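Local coordinates for protein Niban 2 (Homo sapiens, PDB 7CTP) that may suppress apoptosis and promote melanoma cell invasion, and belongs to the PH-domain-containing Niban family, at residues T446-L450 and L472-K478; L57-K61 and D441-T446; L450-L455 and S467-V471. Residue numbers count along the deposited sequence, not the author numbering.

Interaction 1: residues T446-L450 and L472-K478; sequences TFETL and LERVLKK
Two neighbouring helices of a helical hairpin pack here, 446-450 on helix 422-455 and 472-478 on helix 464-511. Both have regular helical backbone. Their local axes approach to 9.7 Å, and their N-to-C directions differ by 139°, so they run roughly antiparallel. The CA atoms of Phe-447 and Val-475 come closest, at 6.2 Å. Leu-472 comes first: its N lies 3.7 Å from Phe-447 CE1, at the edge of a ring set by a t chi1. Val-368 of helix 342-378 touches both side chains. Arg-474 lays one guanidinium face against Leu-450, with NH2 3.6 Å from CD1. Val-475 is buried and in the t rotamer. Its CG2 reaches Phe-447 CA at 3.9 Å, Thr-446 CG2 at 4.0 Å and Leu-450 CD1 at 4.3 Å. The contact is mainly apolar, without hydrogen bonds across it; Thr-446 OG1 bonds to Asn-442 O and Leu-58 N. Lys-478 contributes its aliphatic chain, with CE 4.0 Å from Leu-450 CD1 and CD 4.3 Å from Thr-446 CG2.

Interaction 2: residues L57-K61 and D441-T446; sequences LLWRK and DNAVYT
Tyr-445 spreads one ring face under the backbone of Arg-60, whose CA sits 3.6 Å from the ring centroid and 3° off the normal, a CH-pi contact. The tyrosine has chi1 t and chi2 72°. Leu-57 to Arg-60 are extended loop, Lys-61 is not, and 441-446 is regular helix. The nearest CA pairs are Leu-58 with Thr-446 and Trp-59 with Asn-442, both 5.2 Å, then Arg-60 with Tyr-445, 6.0 Å. Leu-58 N donates to Thr-446 OG1 at 2.7 Å, while that hydroxyl donates to Asn-442 O, also 2.7 Å. Leu-58 CB lies 3.7 Å from Tyr-445 CE2. Leu-57 CD1 packs 3.9 Å from Asn-442 CB. Arg-60, chi1 t and chi3 m, folds back to Asp-441: NH2 to OD1 is 3.0 Å and NE to OD2 3.1 Å. One water accepts from Arg-60 N and donates to Asp-441 OD2 and Asn-442 OD1. Direct and water-mediated bonds hold the loop backbone to helix 422-455 at Leu-58 and Arg-60, and Asp-441 meets the Arg-60 charge.

Interaction 3: residues L450-L455 and S467-V471; sequences LLHQEL and SIQRV
Glu-454 and Arg-470 form the salt bridge of this contact. Arg-470 NH1 donates to Glu-454 OE1 at 2.3 Å, a very short distance, with an N-H...O angle of 123°. Glu-454 OE2 has a long, weak ion pair with Lys-457. Glu-454 takes chi1 t and chi2 p, and its CG also packs 3.7 Å from Ser-467 CB. Ser-467 OG is satisfied by Leu-464 O in its own helix. Backbone groups pair within each helix: Glu-454 N to Leu-450 O is 2.9 Å, and Val-471 N to Ser-467 O is 2.7 Å. The rest of the contact is mainly apolar. Val-471, t rotamer, puts CG1 4.0 Å from Leu-450 CB and CG2 3.9 Å from Glu-454 CB. Leu-451 CD1 meets Ile-468 CG1 at 3.9 Å. The axes approach to 9.9 Å with 139° between N-to-C directions. Nearest CA pairs are Leu-451 with Val-471, 6.2 Å, and Glu-454 with Ser-467, 7.1 Å. The contact joins helices 422-455 and 464-511, close to their connecting turn, as a roughly antiparallel helical hairpin.

All three contacts use helix 422-455, whose segments follow one another along it: 441-446, 446-450 and 450-455. In interaction 2 this helix comes back to the early loop between helix 10-48 and strand 70-77. Interactions 1 and 3 then join the same helix to helix 464-511, with interaction 3 nearer the turn between them. Centres of interactions 1 and 2 lie about 9 Å apart, and those of 1 and 3 about 8 Å. Thr-446 is shared by the first pair and Leu-450 by the second. Leu-57 also packs on Val-475 and Lys-478. The early loop, which lies before strand 70-77, therefore rests on both helices of the hairpin.

Interaction 1: residues T446-L450 and L472-K478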
ATOM      1  N   THR A 446     -17.479 -11.629  12.082  1.00 31.73           N
ATOM      2  CA  THR A 446     -17.817 -11.876  13.479  1.00 32.02           C
ATOM      3  C   THR A 446     -19.327 -11.968  13.668  1.00 40.26           C
ATOM      4  O   THR A 446     -19.826 -12.873  14.351  1.00 32.26           O
ATOM      5  CB  THR A 446     -17.237 -10.773  14.360  1.00 31.15           C
ATOM      6  OG1 THR A 446     -15.812 -10.728  14.198  1.00 27.79           O
ATOM      7  CG2 THR A 446     -17.570 -11.038  15.821  1.00 32.31           C
ATOM      8  N   PHE A 447     -20.071 -11.036  13.063  1.00 30.36           N
ATOM      9  CA  PHE A 447     -21.526 -11.057  13.185  1.00 34.37           C
ATOM     10  C   PHE A 447     -22.101 -12.371  12.677  1.00 34.89           C
ATOM     11  O   PHE A 447     -22.954 -12.980  13.331  1.00 34.49           O
ATOM     12  CB  PHE A 447     -22.162  -9.886  12.430  1.00 29.33           C
ATOM     13  CG  PHE A 447     -23.660  -9.813  12.601  1.00 27.04           C
ATOM     14  CD1 PHE A 447     -24.210  -9.309  13.772  1.00 31.56           C
ATOM     15  CD2 PHE A 447     -24.514 -10.279  11.608  1.00 33.81           C
ATOM     16  CE1 PHE A 447     -25.588  -9.257  13.945  1.00 32.90           C
ATOM     17  CE2 PHE A 447     -25.889 -10.228  11.772  1.00 34.06           C
ATOM     18  CZ  PHE A 447     -26.426  -9.715  12.937  1.00 29.16           C
ATOM     19  N   GLU A 448     -21.641 -12.820  11.506  1.00 30.04           N
ATOM     20  CA  GLU A 448     -22.142 -14.070  10.942  1.00 35.86           C
ATOM     21  C   GLU A 448     -21.828 -15.243  11.861  1.00 46.13           C
ATOM     22  O   GLU A 448     -22.706 -16.059  12.176  1.00 42.31           O
ATOM     23  CB  GLU A 448     -21.543 -14.313   9.556  1.00 42.17           C
ATOM     24  CG  GLU A 448     -21.978 -15.651   8.955  1.00 46.77           C
ATOM     25  CD  GLU A 448     -21.537 -15.844   7.520  1.00 53.94           C
ATOM     26  OE1 GLU A 448     -20.631 -15.114   7.061  1.00 48.54           O
ATOM     27  OE2 GLU A 448     -22.096 -16.740   6.852  1.00 53.20           O
ATOM     28  N   THR A 449     -20.576 -15.332  12.312  1.00 38.50           N
ATOM     29  CA  THR A 449     -20.160 -16.453  13.148  1.00 36.57           C
ATOM     30  C   THR A 449     -20.928 -16.478  14.463  1.00 47.85           C
ATOM     31  O   THR A 449     -21.410 -17.533  14.895  1.00 42.88           O
ATOM     32  CB  THR A 449     -18.657 -16.386  13.399  1.00 38.85           C
ATOM     33  OG1 THR A 449     -17.979 -16.246  12.145  1.00 36.80           O
ATOM     34  CG2 THR A 449     -18.175 -17.659  14.079  1.00 38.17           C
ATOM     35  N   LEU A 450     -21.063 -15.318  15.109  1.00 35.16           N
ATOM     36  CA  LEU A 450     -21.735 -15.272  16.404  1.00 38.23           C
ATOM     37  C   LEU A 450     -23.240 -15.476  16.259  1.00 43.09           C
ATOM     38  O   LEU A 450     -23.872 -16.084  17.129  1.00 42.58           O
ATOM     39  CB  LEU A 450     -21.430 -13.948  17.106  1.00 34.20           C
ATOM     40  CG  LEU A 450     -19.984 -13.738  17.538  1.00 38.10           C
ATOM     41  CD1 LEU A 450     -19.896 -12.637  18.577  1.00 36.20           C
ATOM     42  CD2 LEU A 450     -19.378 -15.037  18.061  1.00 48.38           C
ATOM     43  N   LEU A 472     -25.681  -8.091  17.480  1.00 31.78           N
ATOM     44  CA  LEU A 472     -25.195  -6.834  16.922  1.00 36.73           C
ATOM     45  C   LEU A 472     -24.555  -5.972  18.000  1.00 34.35           C
ATOM     46  O   LEU A 472     -23.465  -5.423  17.809  1.00 34.03           O
ATOM     47  CB  LEU A 472     -26.343  -6.091  16.229  1.00 32.44           C
ATOM     48  CG  LEU A 472     -26.099  -4.646  15.793  1.00 35.79           C
ATOM     49  CD1 LEU A 472     -25.015  -4.583  14.712  1.00 29.57           C
ATOM     50  CD2 LEU A 472     -27.371  -3.992  15.296  1.00 32.51           C
ATOM     51  N   GLU A 473     -25.208  -5.864  19.160  1.00 31.25           N
ATOM     52  CA  GLU A 473     -24.652  -5.055  20.239  1.00 32.44           C
ATOM     53  C   GLU A 473     -23.324  -5.626  20.733  1.00 34.16           C
ATOM     54  O   GLU A 473     -22.416  -4.872  21.103  1.00 38.35           O
ATOM     55  CB  GLU A 473     -25.664  -4.940  21.381  1.00 44.93           C
ATOM     56  CG  GLU A 473     -25.532  -3.684  22.237  1.00 50.65           C
ATOM     57  CD  GLU A 473     -25.670  -2.387  21.444  1.00 56.14           C
ATOM     58  OE1 GLU A 473     -26.545  -2.303  20.554  1.00 57.49           O
ATOM     59  OE2 GLU A 473     -24.889  -1.447  21.720  1.00 66.58           O
ATOM     60  N   ARG A 474     -23.185  -6.958  20.729  1.00 33.49           N
ATOM     61  CA  ARG A 474     -21.916  -7.574  21.114  1.00 31.47           C
ATOM     62  C   ARG A 474     -20.821  -7.272  20.099  1.00 32.08           C
ATOM     63  O   ARG A 474     -19.666  -7.036  20.476  1.00 33.29           O
ATOM     64  CB  ARG A 474     -22.072  -9.086  21.258  1.00 34.62           C
ATOM     65  CG  ARG A 474     -22.602  -9.545  22.598  1.00 46.09           C
ATOM     66  CD  ARG A 474     -22.841 -11.046  22.599  1.00 54.49           C
ATOM     67  NE  ARG A 474     -21.597 -11.814  22.563  1.00 47.78           N
ATOM     68  CZ  ARG A 474     -21.485 -13.025  22.023  1.00 46.08           C
ATOM     69  NH1 ARG A 474     -22.543 -13.607  21.470  1.00 46.68           N
ATOM     70  NH2 ARG A 474     -20.316 -13.656  22.034  1.00 43.30           N
ATOM     71  N   VAL A 475     -21.157  -7.321  18.810  1.00 33.67           N
ATOM     72  CA  VAL A 475     -20.158  -7.070  17.776  1.00 35.61           C
ATOM     73  C   VAL A 475     -19.744  -5.603  17.784  1.00 30.87           C
ATOM     74  O   VAL A 475     -18.572  -5.270  17.570  1.00 30.23           O
ATOM     75  CB  VAL A 475     -20.693  -7.525  16.403  1.00 30.76           C
ATOM     76  CG1 VAL A 475     -19.714  -7.170  15.280  1.00 28.15           C
ATOM     77  CG2 VAL A 475     -20.950  -9.023  16.424  1.00 33.87           C
ATOM     78  N   LEU A 476     -20.692  -4.705  18.056  1.00 27.36           N
ATOM     79  CA  LEU A 476     -20.366  -3.285  18.133  1.00 29.39           C
ATOM     80  C   LEU A 476     -19.364  -2.992  19.249  1.00 32.15           C
ATOM     81  O   LEU A 476     -18.477  -2.143  19.086  1.00 32.32           O
ATOM     82  CB  LEU A 476     -21.642  -2.463  18.324  1.00 32.03           C
ATOM     83  CG  LEU A 476     -22.599  -2.372  17.134  1.00 29.03           C
ATOM     84  CD1 LEU A 476     -23.904  -1.692  17.559  1.00 31.78           C
ATOM     85  CD2 LEU A 476     -21.961  -1.641  15.940  1.00 33.17           C
ATOM     86  N   LYS A 477     -19.483  -3.673  20.395  1.00 30.77           N
ATOM     87  CA  LYS A 477     -18.509  -3.437  21.464  1.00 31.65           C
ATOM     88  C   LYS A 477     -17.136  -3.980  21.084  1.00 26.72           C
ATOM     89  O   LYS A 477     -16.114  -3.334  21.352  1.00 29.85           O
ATOM     90  CB  LYS A 477     -18.989  -4.035  22.794  1.00 35.53           C
ATOM     91  CG  LYS A 477     -20.331  -3.472  23.242  1.00 49.65           C
ATOM     92  CD  LYS A 477     -20.516  -3.333  24.749  1.00 63.75           C
ATOM     93  CE  LYS A 477     -21.913  -2.779  25.074  1.00 64.35           C
ATOM     94  NZ  LYS A 477     -23.021  -3.768  24.865  1.00 54.39           N
ATOM     95  N   LYS A 478     -17.090  -5.146  20.430  1.00 27.59           N
ATOM     96  CA  LYS A 478     -15.813  -5.638  19.919  1.00 28.61           C
ATOM     97  C   LYS A 478     -15.256  -4.690  18.864  1.00 30.05           C
ATOM     98  O   LYS A 478     -14.046  -4.425  18.833  1.00 26.09           O
ATOM     99  CB  LYS A 478     -15.967  -7.048  19.344  1.00 28.14           C
ATOM    100  CG  LYS A 478     -16.436  -8.099  20.363  1.00 32.10           C
ATOM    101  CD  LYS A 478     -16.730  -9.429  19.677  1.00 35.24           C
ATOM    102  CE  LYS A 478     -17.331 -10.443  20.652  1.00 41.82           C
ATOM    103  NZ  LYS A 478     -16.352 -10.875  21.688  1.00 43.77           N
TER

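Interaction 2: residues L57-K61 and D441-T446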
ATOM      1  N   LEU A  57     -12.528  -8.733  17.564  1.00 29.67           N
ATOM      2  CA  LEU A  57     -13.275  -9.265  16.435  1.00 30.23           C
ATOM      3  C   LEU A  57     -12.583 -10.510  15.899  1.00 31.41           C
ATOM      4  O   LEU A  57     -11.371 -10.695  16.060  1.00 34.30           O
ATOM      5  CB  LEU A  57     -13.406  -8.217  15.322  1.00 28.81           C
ATOM      6  CG  LEU A  57     -14.305  -7.007  15.597  1.00 37.28           C
ATOM      7  CD1 LEU A  57     -14.173  -5.953  14.498  1.00 30.59           C
ATOM      8  CD2 LEU A  57     -15.750  -7.452  15.715  1.00 28.91           C
ATOM      9  N   LEU A  58     -13.370 -11.379  15.282  1.00 32.45           N
ATOM     10  CA  LEU A  58     -12.815 -12.520  14.577  1.00 40.07           C
ATOM     11  C   LEU A  58     -12.373 -12.087  13.186  1.00 44.36           C
ATOM     12  O   LEU A  58     -12.875 -11.104  12.635  1.00 31.21           O
ATOM     13  CB  LEU A  58     -13.842 -13.642  14.474  1.00 32.42           C
ATOM     14  CG  LEU A  58     -14.433 -14.095  15.806  1.00 39.96           C
ATOM     15  CD1 LEU A  58     -15.406 -15.226  15.573  1.00 40.09           C
ATOM     16  CD2 LEU A  58     -13.324 -14.513  16.762  1.00 42.02           C
ATOM     17  N   TRP A  59     -11.419 -12.823  12.627  1.00 34.96           N
ATOM     18  CA  TRP A  59     -10.911 -12.575  11.284  1.00 35.15           C
ATOM     19  C   TRP A  59     -11.273 -13.756  10.389  1.00 42.55           C
ATOM     20  O   TRP A  59     -11.099 -14.915  10.780  1.00 35.99           O
ATOM     21  CB  TRP A  59      -9.391 -12.360  11.292  1.00 38.12           C
ATOM     22  CG  TRP A  59      -8.900 -11.235  12.191  1.00 51.59           C
ATOM     23  CD1 TRP A  59      -9.664 -10.311  12.854  1.00 52.36           C
ATOM     24  CD2 TRP A  59      -7.533 -10.919  12.507  1.00 68.89           C
ATOM     25  NE1 TRP A  59      -8.858  -9.447  13.563  1.00 57.24           N
ATOM     26  CE2 TRP A  59      -7.547  -9.798  13.366  1.00 66.92           C
ATOM     27  CE3 TRP A  59      -6.299 -11.478  12.148  1.00 70.43           C
ATOM     28  CZ2 TRP A  59      -6.376  -9.225  13.872  1.00 57.91           C
ATOM     29  CZ3 TRP A  59      -5.137 -10.906  12.653  1.00 67.68           C
ATOM     30  CH2 TRP A  59      -5.185  -9.792  13.504  1.00 65.53           C
ATOM     31  N   ARG A  60     -11.792 -13.451   9.204  1.00 31.63           N
ATOM     32  CA  ARG A  60     -12.161 -14.468   8.229  1.00 36.82           C
ATOM     33  C   ARG A  60     -10.940 -15.303   7.857  1.00 36.41           C
ATOM     34  O   ARG A  60      -9.857 -14.765   7.618  1.00 36.75           O
ATOM     35  CB  ARG A  60     -12.755 -13.768   7.007  1.00 44.19           C
ATOM     36  CG  ARG A  60     -13.290 -14.643   5.925  1.00 39.58           C
ATOM     37  CD  ARG A  60     -13.643 -13.780   4.715  1.00 37.69           C
ATOM     38  NE  ARG A  60     -14.607 -12.734   5.063  1.00 34.15           N
ATOM     39  CZ  ARG A  60     -15.896 -12.957   5.301  1.00 37.48           C
ATOM     40  NH1 ARG A  60     -16.389 -14.188   5.208  1.00 29.05           N
ATOM     41  NH2 ARG A  60     -16.701 -11.948   5.624  1.00 35.89           N
ATOM     42  N   LYS A  61     -11.106 -16.626   7.838  1.00 43.34           N
ATOM     43  CA  LYS A  61      -9.978 -17.530   7.632  1.00 39.95           C
ATOM     44  C   LYS A  61      -9.874 -18.053   6.204  1.00 41.12           C
ATOM     45  O   LYS A  61      -8.770 -18.367   5.748  1.00 45.46           O
ATOM     46  CB  LYS A  61     -10.070 -18.702   8.618  1.00 44.45           C
ATOM     47  CG  LYS A  61     -10.061 -18.254  10.085  1.00 47.27           C
ATOM     48  CD  LYS A  61      -9.821 -19.409  11.049  1.00 60.20           C
ATOM     49  CE  LYS A  61      -9.049 -18.960  12.286  1.00 62.06           C
ATOM     50  NZ  LYS A  61      -8.937 -17.480  12.387  1.00 68.98           N
ATOM     51  N   ASP A 441     -14.766  -6.030   7.246  1.00 26.27           N
ATOM     52  CA  ASP A 441     -14.835  -7.467   6.997  1.00 27.65           C
ATOM     53  C   ASP A 441     -14.829  -8.243   8.304  1.00 24.95           C
ATOM     54  O   ASP A 441     -15.563  -9.227   8.454  1.00 27.51           O
ATOM     55  CB  ASP A 441     -13.676  -7.918   6.109  1.00 28.53           C
ATOM     56  CG  ASP A 441     -13.888  -9.317   5.533  1.00 26.76           C
ATOM     57  OD1 ASP A 441     -14.972  -9.580   4.964  1.00 29.91           O
ATOM     58  OD2 ASP A 441     -12.954 -10.149   5.630  1.00 33.65           O
ATOM     59  N   ASN A 442     -14.016  -7.810   9.264  1.00 25.47           N
ATOM     60  CA  ASN A 442     -14.003  -8.492  10.556  1.00 28.71           C
ATOM     61  C   ASN A 442     -15.351  -8.361  11.255  1.00 33.09           C
ATOM     62  O   ASN A 442     -15.817  -9.306  11.901  1.00 29.55           O
ATOM     63  CB  ASN A 442     -12.888  -7.943  11.442  1.00 27.02           C
ATOM     64  CG  ASN A 442     -11.496  -8.230  10.884  1.00 28.22           C
ATOM     65  OD1 ASN A 442     -11.340  -8.988   9.920  1.00 32.02           O
ATOM     66  ND2 ASN A 442     -10.483  -7.626  11.489  1.00 34.96           N
ATOM     67  N   ALA A 443     -16.000  -7.204  11.126  1.00 30.24           N
ATOM     68  CA  ALA A 443     -17.285  -7.003  11.794  1.00 27.85           C
ATOM     69  C   ALA A 443     -18.351  -7.927  11.222  1.00 30.94           C
ATOM     70  O   ALA A 443     -19.112  -8.557  11.973  1.00 30.53           O
ATOM     71  CB  ALA A 443     -17.717  -5.536  11.695  1.00 26.38           C
ATOM     72  N   VAL A 444     -18.431  -8.028   9.894  1.00 26.92           N
ATOM     73  CA  VAL A 444     -19.468  -8.871   9.306  1.00 23.84           C
ATOM     74  C   VAL A 444     -19.136 -10.346   9.493  1.00 31.66           C
ATOM     75  O   VAL A 444     -20.034 -11.165   9.714  1.00 31.99           O
ATOM     76  CB  VAL A 444     -19.703  -8.514   7.826  1.00 28.23           C
ATOM     77  CG1 VAL A 444     -20.183  -7.067   7.713  1.00 31.24           C
ATOM     78  CG2 VAL A 444     -18.458  -8.760   7.007  1.00 34.75           C
ATOM     79  N   TYR A 445     -17.850 -10.714   9.432  1.00 27.70           N
ATOM     80  CA  TYR A 445     -17.484 -12.107   9.696  1.00 28.51           C
ATOM     81  C   TYR A 445     -17.835 -12.492  11.127  1.00 36.07           C
ATOM     82  O   TYR A 445     -18.408 -13.561  11.379  1.00 34.76           O
ATOM     83  CB  TYR A 445     -15.993 -12.334   9.442  1.00 27.22           C
ATOM     84  CG  TYR A 445     -15.550 -13.746   9.783  1.00 29.37           C
ATOM     85  CD1 TYR A 445     -15.923 -14.823   8.985  1.00 37.39           C
ATOM     86  CD2 TYR A 445     -14.777 -14.001  10.908  1.00 32.62           C
ATOM     87  CE1 TYR A 445     -15.533 -16.111   9.291  1.00 34.08           C
ATOM     88  CE2 TYR A 445     -14.381 -15.292  11.224  1.00 31.78           C
ATOM     89  CZ  TYR A 445     -14.762 -16.339  10.410  1.00 40.23           C
ATOM     90  OH  TYR A 445     -14.371 -17.631  10.713  1.00 37.73           O
ATOM     91  N   THR A 446     -17.479 -11.629  12.082  1.00 31.73           N
ATOM     92  CA  THR A 446     -17.817 -11.876  13.479  1.00 32.02           C
ATOM     93  C   THR A 446     -19.327 -11.968  13.668  1.00 40.26           C
ATOM     94  O   THR A 446     -19.826 -12.873  14.351  1.00 32.26           O
ATOM     95  CB  THR A 446     -17.237 -10.773  14.360  1.00 31.15           C
ATOM     96  OG1 THR A 446     -15.812 -10.728  14.198  1.00 27.79           O
ATOM     97  CG2 THR A 446     -17.570 -11.038  15.821  1.00 32.31           C
TER
HETATM   98  O   HOH W   1     -12.067 -10.758   8.351  1.00 37.12           O
HETATM   99  O   HOH W   2     -19.573 -12.757   6.890  1.00 39.51           O
HETATM  100  O   HOH W   3     -13.445 -18.436   7.821  1.00 44.09           O

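Interaction 3: residues L450-L455 and S467-V471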
ATOM      1  N   LEU A 450     -21.063 -15.318  15.109  1.00 35.16           N
ATOM      2  CA  LEU A 450     -21.735 -15.272  16.404  1.00 38.23           C
ATOM      3  C   LEU A 450     -23.240 -15.476  16.259  1.00 43.09           C
ATOM      4  O   LEU A 450     -23.872 -16.084  17.129  1.00 42.58           O
ATOM      5  CB  LEU A 450     -21.430 -13.948  17.106  1.00 34.20           C
ATOM      6  CG  LEU A 450     -19.984 -13.738  17.538  1.00 38.10           C
ATOM      7  CD1 LEU A 450     -19.896 -12.637  18.577  1.00 36.20           C
ATOM      8  CD2 LEU A 450     -19.378 -15.037  18.061  1.00 48.38           C
ATOM      9  N   LEU A 451     -23.832 -14.984  15.168  1.00 33.38           N
ATOM     10  CA  LEU A 451     -25.262 -15.198  14.964  1.00 35.83           C
ATOM     11  C   LEU A 451     -25.565 -16.674  14.752  1.00 46.90           C
ATOM     12  O   LEU A 451     -26.538 -17.200  15.303  1.00 46.43           O
ATOM     13  CB  LEU A 451     -25.770 -14.370  13.786  1.00 35.56           C
ATOM     14  CG  LEU A 451     -27.282 -14.387  13.521  1.00 39.35           C
ATOM     15  CD1 LEU A 451     -28.062 -13.892  14.733  1.00 37.89           C
ATOM     16  CD2 LEU A 451     -27.631 -13.556  12.289  1.00 47.76           C
ATOM     17  N   HIS A 452     -24.738 -17.363  13.963  1.00 41.34           N
ATOM     18  CA  HIS A 452     -24.945 -18.794  13.760  1.00 42.13           C
ATOM     19  C   HIS A 452     -24.865 -19.544  15.085  1.00 50.75           C
ATOM     20  O   HIS A 452     -25.683 -20.431  15.354  1.00 46.70           O
ATOM     21  CB  HIS A 452     -23.921 -19.326  12.754  1.00 51.34           C
ATOM     22  CG  HIS A 452     -24.105 -20.768  12.387  1.00 57.12           C
ATOM     23  ND1 HIS A 452     -23.294 -21.772  12.877  1.00 66.39           N
ATOM     24  CD2 HIS A 452     -24.998 -21.373  11.566  1.00 63.62           C
ATOM     25  CE1 HIS A 452     -23.682 -22.933  12.376  1.00 55.80           C
ATOM     26  NE2 HIS A 452     -24.715 -22.718  11.580  1.00 62.80           N
ATOM     27  N   GLN A 453     -23.901 -19.178  15.936  1.00 42.24           N
ATOM     28  CA  GLN A 453     -23.816 -19.750  17.279  1.00 53.49           C
ATOM     29  C   GLN A 453     -25.101 -19.508  18.055  1.00 58.02           C
ATOM     30  O   GLN A 453     -25.679 -20.434  18.638  1.00 54.82           O
ATOM     31  CB  GLN A 453     -22.643 -19.139  18.041  1.00 49.49           C
ATOM     32  CG  GLN A 453     -21.263 -19.436  17.502  1.00 51.55           C
ATOM     33  CD  GLN A 453     -20.186 -18.742  18.308  1.00 51.51           C
ATOM     34  OE1 GLN A 453     -20.485 -18.047  19.281  1.00 65.56           O
ATOM     35  NE2 GLN A 453     -18.929 -18.926  17.915  1.00 58.56           N
ATOM     36  N   GLU A 454     -25.550 -18.251  18.088  1.00 45.28           N
ATOM     37  CA  GLU A 454     -26.743 -17.893  18.846  1.00 51.74           C
ATOM     38  C   GLU A 454     -27.963 -18.650  18.348  1.00 55.83           C
ATOM     39  O   GLU A 454     -28.823 -19.052  19.141  1.00 53.82           O
ATOM     40  CB  GLU A 454     -26.977 -16.386  18.753  1.00 46.33           C
ATOM     41  CG  GLU A 454     -28.069 -15.862  19.659  1.00 54.27           C
ATOM     42  CD  GLU A 454     -27.597 -15.661  21.080  1.00 61.62           C
ATOM     43  OE1 GLU A 454     -28.375 -15.098  21.877  1.00 72.71           O
ATOM     44  OE2 GLU A 454     -26.452 -16.055  21.397  1.00 58.60           O
ATOM     45  N   LEU A 455     -28.044 -18.868  17.035  1.00 46.06           N
ATOM     46  CA  LEU A 455     -29.211 -19.508  16.446  1.00 48.64           C
ATOM     47  C   LEU A 455     -29.292 -20.993  16.757  1.00 58.36           C
ATOM     48  O   LEU A 455     -30.350 -21.595  16.552  1.00 60.75           O
ATOM     49  CB  LEU A 455     -29.199 -19.309  14.939  1.00 55.64           C
ATOM     50  CG  LEU A 455     -29.487 -17.886  14.505  1.00 52.85           C
ATOM     51  CD1 LEU A 455     -29.779 -17.920  13.047  1.00 55.74           C
ATOM     52  CD2 LEU A 455     -30.652 -17.330  15.289  1.00 57.32           C
ATOM     53  N   SER A 467     -32.311 -11.630  19.335  1.00 59.26           N
ATOM     54  CA  SER A 467     -30.969 -12.196  19.320  1.00 66.91           C
ATOM     55  C   SER A 467     -30.105 -11.515  18.263  1.00 50.40           C
ATOM     56  O   SER A 467     -28.915 -11.272  18.488  1.00 50.82           O
ATOM     57  CB  SER A 467     -31.025 -13.713  19.118  1.00 71.73           C
ATOM     58  OG  SER A 467     -31.546 -14.062  17.846  1.00 70.78           O
ATOM     59  N   ILE A 468     -30.696 -11.169  17.113  1.00 60.86           N
ATOM     60  CA  ILE A 468     -29.961 -10.376  16.127  1.00 52.69           C
ATOM     61  C   ILE A 468     -29.464  -9.077  16.754  1.00 48.86           C
ATOM     62  O   ILE A 468     -28.278  -8.739  16.668  1.00 42.93           O
ATOM     63  CB  ILE A 468     -30.828 -10.104  14.885  1.00 48.30           C
ATOM     64  CG1 ILE A 468     -30.813 -11.312  13.942  1.00 54.10           C
ATOM     65  CG2 ILE A 468     -30.323  -8.872  14.145  1.00 48.82           C
ATOM     66  CD1 ILE A 468     -31.664 -11.138  12.707  1.00 57.06           C
ATOM     67  N   GLN A 469     -30.360  -8.345  17.423  1.00 44.45           N
ATOM     68  CA  GLN A 469     -29.950  -7.080  18.022  1.00 50.29           C
ATOM     69  C   GLN A 469     -28.973  -7.289  19.174  1.00 43.69           C
ATOM     70  O   GLN A 469     -28.132  -6.422  19.425  1.00 38.40           O
ATOM     71  CB  GLN A 469     -31.171  -6.272  18.475  1.00 48.32           C
ATOM     72  CG  GLN A 469     -31.854  -5.504  17.336  1.00 60.25           C
ATOM     73  CD  GLN A 469     -33.128  -4.784  17.760  1.00 74.25           C
ATOM     74  OE1 GLN A 469     -33.893  -4.308  16.917  1.00 79.05           O
ATOM     75  NE2 GLN A 469     -33.355  -4.689  19.069  1.00 63.94           N
ATOM     76  N   ARG A 470     -29.041  -8.431  19.864  1.00 41.49           N
ATOM     77  CA  ARG A 470     -28.078  -8.687  20.934  1.00 52.05           C
ATOM     78  C   ARG A 470     -26.722  -9.088  20.377  1.00 41.46           C
ATOM     79  O   ARG A 470     -25.685  -8.685  20.915  1.00 36.26           O
ATOM     80  CB  ARG A 470     -28.584  -9.774  21.885  1.00 47.28           C
ATOM     81  CG  ARG A 470     -29.210  -9.238  23.162  1.00 65.58           C
ATOM     82  CD  ARG A 470     -30.033 -10.313  23.857  1.00 68.05           C
ATOM     83  NE  ARG A 470     -29.286 -11.553  24.072  1.00 76.68           N
ATOM     84  CZ  ARG A 470     -29.552 -12.710  23.473  1.00 78.75           C
ATOM     85  NH1 ARG A 470     -28.821 -13.784  23.745  1.00 79.39           N
ATOM     86  NH2 ARG A 470     -30.532 -12.796  22.586  1.00 68.82           N
ATOM     87  N   VAL A 471     -26.713  -9.903  19.321  1.00 38.03           N
ATOM     88  CA  VAL A 471     -25.462 -10.223  18.645  1.00 36.97           C
ATOM     89  C   VAL A 471     -24.844  -8.959  18.058  1.00 38.77           C
ATOM     90  O   VAL A 471     -23.624  -8.752  18.127  1.00 36.15           O
ATOM     91  CB  VAL A 471     -25.705 -11.295  17.568  1.00 43.76           C
ATOM     92  CG1 VAL A 471     -24.482 -11.436  16.660  1.00 38.67           C
ATOM     93  CG2 VAL A 471     -26.055 -12.628  18.216  1.00 50.49           C
TER